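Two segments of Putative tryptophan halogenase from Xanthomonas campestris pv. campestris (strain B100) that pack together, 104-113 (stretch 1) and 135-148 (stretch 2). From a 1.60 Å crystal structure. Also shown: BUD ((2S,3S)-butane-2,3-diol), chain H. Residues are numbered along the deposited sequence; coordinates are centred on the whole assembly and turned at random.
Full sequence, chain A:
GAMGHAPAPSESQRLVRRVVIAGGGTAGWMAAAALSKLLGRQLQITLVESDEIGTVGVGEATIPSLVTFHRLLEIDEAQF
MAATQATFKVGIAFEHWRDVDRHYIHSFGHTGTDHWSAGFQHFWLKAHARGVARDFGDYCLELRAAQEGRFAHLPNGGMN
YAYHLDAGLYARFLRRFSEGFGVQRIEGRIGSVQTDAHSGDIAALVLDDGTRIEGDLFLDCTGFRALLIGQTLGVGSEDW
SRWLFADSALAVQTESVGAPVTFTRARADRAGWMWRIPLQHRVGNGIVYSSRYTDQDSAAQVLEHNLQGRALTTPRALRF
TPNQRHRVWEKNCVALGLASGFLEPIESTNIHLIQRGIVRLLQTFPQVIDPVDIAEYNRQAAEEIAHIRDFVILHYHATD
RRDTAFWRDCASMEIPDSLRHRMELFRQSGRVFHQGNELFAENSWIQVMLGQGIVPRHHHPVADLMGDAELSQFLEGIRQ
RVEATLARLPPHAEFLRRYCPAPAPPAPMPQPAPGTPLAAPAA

Stretch 1 (104-113) YIHSFGHTGT
Stretch 2 (135-148) DFGDYCLELRAAQE

Strand 104-107 and the loop after it lie against a 3-10 segment, 136-138, that leads into helix 141-148; strand and helix axes run at 125°, 8.0 Å apart at closest approach. In the 3-10 turn, Phe-136 (chi1 t, chi2 61°) offers a ring face to Thr-111 (chi1 m), whose CG2 sits 3.6 Å from the ring centroid, a CH-pi contact suited to a methyl. Water 3 donates to Thr-111 OG1 (2.9 Å).

Tyr-139 (phi/psi -104/15) supplies the one direct hydrogen bond between the stretches: Gly-112 N donates to Tyr-139 O at 2.9 Å. Gly-112 has phi 71°, a value glycine tolerates best. Cys-140, the N-cap residue (-130/118, chi1 t), places SG 3.2 Å from Ser-107 OG; the CA atoms of Cys-140 and Thr-111 are 4.4 Å apart.

Helical angles near -63/-42 then begin. Water 1 accepts from Leu-141 N (2.9 Å). Glu-142 (m, p, chi3 -9°) reaches His-110 N through water 2, 2.6 Å from OE1 and 2.9 Å from His-110 N. Gly-109 (85/-158) leaves room, since a CB there would lie 2.1 Å from Glu-142 OE1.

Leu-143 (chi1 t, chi2 146°) brings CD1 within 3.7 Å of Ile-105 CB. Ile-105 (m, t) extends CD1 to Ala-146 CB (4.2 Å) and Gln-147 CG (3.7 Å), closing the apolar end.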

# COMPACT_ATOMS: atom_id res chain seq x y z
N TYR A 104 28.10 1.85 -7.93
CA TYR A 104 26.96 2.76 -8.00
C TYR A 104 26.52 3.06 -6.58
O TYR A 104 27.03 2.46 -5.62
CB TYR A 104 25.77 2.14 -8.82
CG TYR A 104 25.06 1.01 -8.07
CD1 TYR A 104 25.58 -0.29 -8.03
CD2 TYR A 104 23.89 1.26 -7.38
CE1 TYR A 104 24.96 -1.30 -7.33
CE2 TYR A 104 23.27 0.26 -6.66
CZ TYR A 104 23.79 -1.01 -6.64
OH TYR A 104 23.17 -2.02 -5.91
N ILE A 105 25.57 3.98 -6.44
CA ILE A 105 25.00 4.34 -5.13
C ILE A 105 23.51 4.04 -5.13
O ILE A 105 22.79 4.40 -6.08
CB ILE A 105 25.26 5.83 -4.81
CG1 ILE A 105 26.76 6.08 -4.64
CG2 ILE A 105 24.52 6.27 -3.52
CD1 ILE A 105 27.09 7.59 -4.70
N HIS A 106 23.05 3.43 -4.03
CA HIS A 106 21.64 3.25 -3.73
C HIS A 106 21.32 4.28 -2.66
O HIS A 106 21.67 4.09 -1.49
CB HIS A 106 21.37 1.84 -3.22
CG HIS A 106 19.95 1.62 -2.80
ND1 HIS A 106 19.56 0.53 -2.04
CD2 HIS A 106 18.84 2.37 -3.00
CE1 HIS A 106 18.26 0.61 -1.81
NE2 HIS A 106 17.80 1.72 -2.36
N SER A 107 20.62 5.34 -3.04
CA SER A 107 20.36 6.44 -2.11
C SER A 107 18.91 6.41 -1.68
O SER A 107 18.07 5.73 -2.27
CB SER A 107 20.69 7.80 -2.75
OG SER A 107 19.72 8.15 -3.73
N PHE A 108 18.62 7.19 -0.64
CA PHE A 108 17.24 7.54 -0.33
C PHE A 108 16.73 8.55 -1.35
O PHE A 108 17.43 8.92 -2.30
CB PHE A 108 17.14 8.07 1.10
CG PHE A 108 17.72 7.14 2.14
CD1 PHE A 108 17.44 5.78 2.10
CD2 PHE A 108 18.56 7.64 3.13
CE1 PHE A 108 17.98 4.92 3.07
CE2 PHE A 108 19.12 6.79 4.08
CZ PHE A 108 18.82 5.45 4.07
N GLY A 109 15.49 8.98 -1.19
CA GLY A 109 14.96 10.00 -2.09
C GLY A 109 14.38 9.42 -3.37
O GLY A 109 13.99 8.26 -3.44
N HIS A 110 14.31 10.26 -4.40
CA HIS A 110 13.70 9.87 -5.67
C HIS A 110 14.56 10.47 -6.76
O HIS A 110 15.09 11.57 -6.62
CB HIS A 110 12.26 10.38 -5.80
CG HIS A 110 11.49 9.73 -6.92
ND1 HIS A 110 10.98 8.44 -6.84
CD2 HIS A 110 11.18 10.17 -8.16
CE1 HIS A 110 10.38 8.13 -7.97
NE2 HIS A 110 10.48 9.16 -8.80
N THR A 111 14.73 9.74 -7.83
CA THR A 111 15.56 10.24 -8.92
C THR A 111 14.65 10.93 -9.93
O THR A 111 13.71 10.32 -10.42
CB THR A 111 16.31 9.10 -9.58
OG1 THR A 111 17.07 8.44 -8.56
CG2 THR A 111 17.30 9.67 -10.68
N GLY A 112 14.94 12.20 -10.23
CA GLY A 112 14.22 12.89 -11.29
C GLY A 112 12.78 13.20 -10.91
O GLY A 112 12.42 13.33 -9.74
N THR A 113 11.94 13.32 -11.93
CA THR A 113 10.54 13.70 -11.80
C THR A 113 9.69 12.74 -12.61
O THR A 113 10.02 12.45 -13.76
CB THR A 113 10.30 15.11 -12.31
OG1 THR A 113 11.11 16.01 -11.54
CG2 THR A 113 8.82 15.49 -12.14
N ASP A 135 24.73 10.31 -16.13
CA ASP A 135 24.55 9.20 -15.20
C ASP A 135 23.23 9.36 -14.44
O ASP A 135 22.88 10.46 -14.01
CB ASP A 135 25.70 9.13 -14.20
CG ASP A 135 25.66 7.85 -13.35
OD1 ASP A 135 26.15 6.81 -13.83
OD2 ASP A 135 25.12 7.87 -12.22
N PHE A 136 22.51 8.24 -14.26
CA PHE A 136 21.24 8.26 -13.54
C PHE A 136 21.37 8.94 -12.19
O PHE A 136 20.44 9.64 -11.76
CB PHE A 136 20.75 6.81 -13.35
CG PHE A 136 19.30 6.71 -12.92
CD1 PHE A 136 18.30 7.19 -13.73
CD2 PHE A 136 18.95 6.08 -11.72
CE1 PHE A 136 16.96 7.09 -13.37
CE2 PHE A 136 17.62 5.98 -11.34
CZ PHE A 136 16.62 6.49 -12.15
N GLY A 137 22.51 8.77 -11.51
CA GLY A 137 22.66 9.35 -10.17
C GLY A 137 22.68 10.87 -10.15
O GLY A 137 22.36 11.47 -9.13
N ASP A 138 23.04 11.51 -11.28
CA ASP A 138 23.09 12.97 -11.34
C ASP A 138 21.73 13.63 -11.14
O ASP A 138 21.68 14.85 -10.93
CB ASP A 138 23.63 13.46 -12.70
CG ASP A 138 25.13 13.22 -12.84
OD1 ASP A 138 25.73 12.68 -11.89
OD2 ASP A 138 25.73 13.53 -13.90
N TYR A 139 20.64 12.87 -11.18
CA TYR A 139 19.31 13.43 -11.07
C TYR A 139 18.67 13.21 -9.69
O TYR A 139 17.48 13.42 -9.55
CB TYR A 139 18.43 12.86 -12.19
CG TYR A 139 19.08 13.09 -13.55
CD1 TYR A 139 18.98 14.33 -14.18
CD2 TYR A 139 19.79 12.07 -14.19
CE1 TYR A 139 19.61 14.55 -15.41
CE2 TYR A 139 20.42 12.30 -15.43
CZ TYR A 139 20.30 13.54 -16.02
OH TYR A 139 20.93 13.81 -17.23
N CYS A 140 19.47 12.84 -8.69
CA CYS A 140 18.98 12.53 -7.34
C CYS A 140 19.80 13.31 -6.30
O CYS A 140 21.02 13.09 -6.19
CB CYS A 140 19.10 11.04 -7.06
SG CYS A 140 18.53 10.62 -5.41
N LEU A 141 19.14 14.19 -5.55
CA LEU A 141 19.86 15.04 -4.59
C LEU A 141 20.57 14.21 -3.52
O LEU A 141 21.74 14.45 -3.20
CB LEU A 141 18.88 16.01 -3.92
CG LEU A 141 19.46 16.86 -2.77
CD1 LEU A 141 20.57 17.78 -3.28
CD2 LEU A 141 18.35 17.62 -2.01
N GLU A 142 19.87 13.25 -2.92
CA GLU A 142 20.51 12.50 -1.84
C GLU A 142 21.75 11.78 -2.33
O GLU A 142 22.76 11.68 -1.62
CB GLU A 142 19.52 11.49 -1.23
CG GLU A 142 18.49 12.15 -0.33
CD GLU A 142 17.27 12.72 -1.08
OE1 GLU A 142 17.24 12.79 -2.34
OE2 GLU A 142 16.30 13.08 -0.39
N LEU A 143 21.69 11.26 -3.56
CA LEU A 143 22.85 10.59 -4.14
C LEU A 143 24.01 11.57 -4.30
O LEU A 143 25.15 11.26 -3.94
CB LEU A 143 22.48 9.96 -5.50
CG LEU A 143 23.57 9.04 -6.08
CD1 LEU A 143 22.90 7.86 -6.86
CD2 LEU A 143 24.51 9.82 -7.02
N ARG A 144 23.72 12.77 -4.82
CA ARG A 144 24.78 13.76 -4.95
C ARG A 144 25.33 14.16 -3.58
O ARG A 144 26.53 14.43 -3.45
CB ARG A 144 24.26 14.97 -5.71
CG ARG A 144 24.02 14.69 -7.20
CD ARG A 144 25.33 14.53 -7.97
NE ARG A 144 26.03 15.84 -7.94
CZ ARG A 144 27.30 16.03 -7.60
NH1 ARG A 144 28.09 15.02 -7.26
NH2 ARG A 144 27.81 17.28 -7.62
N ALA A 145 24.48 14.19 -2.55
CA ALA A 145 24.98 14.50 -1.21
C ALA A 145 25.89 13.39 -0.69
O ALA A 145 26.82 13.64 0.10
CB ALA A 145 23.81 14.72 -0.25
N ALA A 146 25.65 12.15 -1.12
CA ALA A 146 26.58 11.08 -0.80
C ALA A 146 27.91 11.30 -1.48
O ALA A 146 28.96 11.13 -0.87
CB ALA A 146 25.99 9.71 -1.21
N GLN A 147 27.88 11.70 -2.76
CA GLN A 147 29.13 11.89 -3.48
C GLN A 147 29.95 13.03 -2.91
O GLN A 147 31.18 12.95 -2.93
CB GLN A 147 28.85 12.18 -4.95
CG GLN A 147 28.29 10.92 -5.60
CD GLN A 147 28.01 11.13 -7.09
OE1 GLN A 147 27.56 12.18 -7.52
NE2 GLN A 147 28.26 10.08 -7.88
N GLU A 148 29.30 14.10 -2.47
CA GLU A 148 30.03 15.31 -2.07
C GLU A 148 30.19 15.44 -0.57
O GLU A 148 30.82 16.40 -0.12
CB GLU A 148 29.32 16.57 -2.60
CG GLU A 148 29.14 16.61 -4.12
CD GLU A 148 30.44 16.53 -4.87
OE1 GLU A 148 31.48 16.95 -4.30
OE2 GLU A 148 30.43 16.04 -6.04
C1 BUD H . 14.98 2.42 2.97
O1 BUD H . 15.95 1.71 0.92
C2 BUD H . 14.71 1.85 1.58
O2 BUD H . 13.44 2.28 -0.48
C3 BUD H . 13.81 2.80 0.79
C4 BUD H . 12.54 3.06 1.61
O HOH W 1 16.30 14.68 -5.92
O HOH W 2 15.20 12.93 -3.94
O HOH W 3 19.87 7.90 -8.98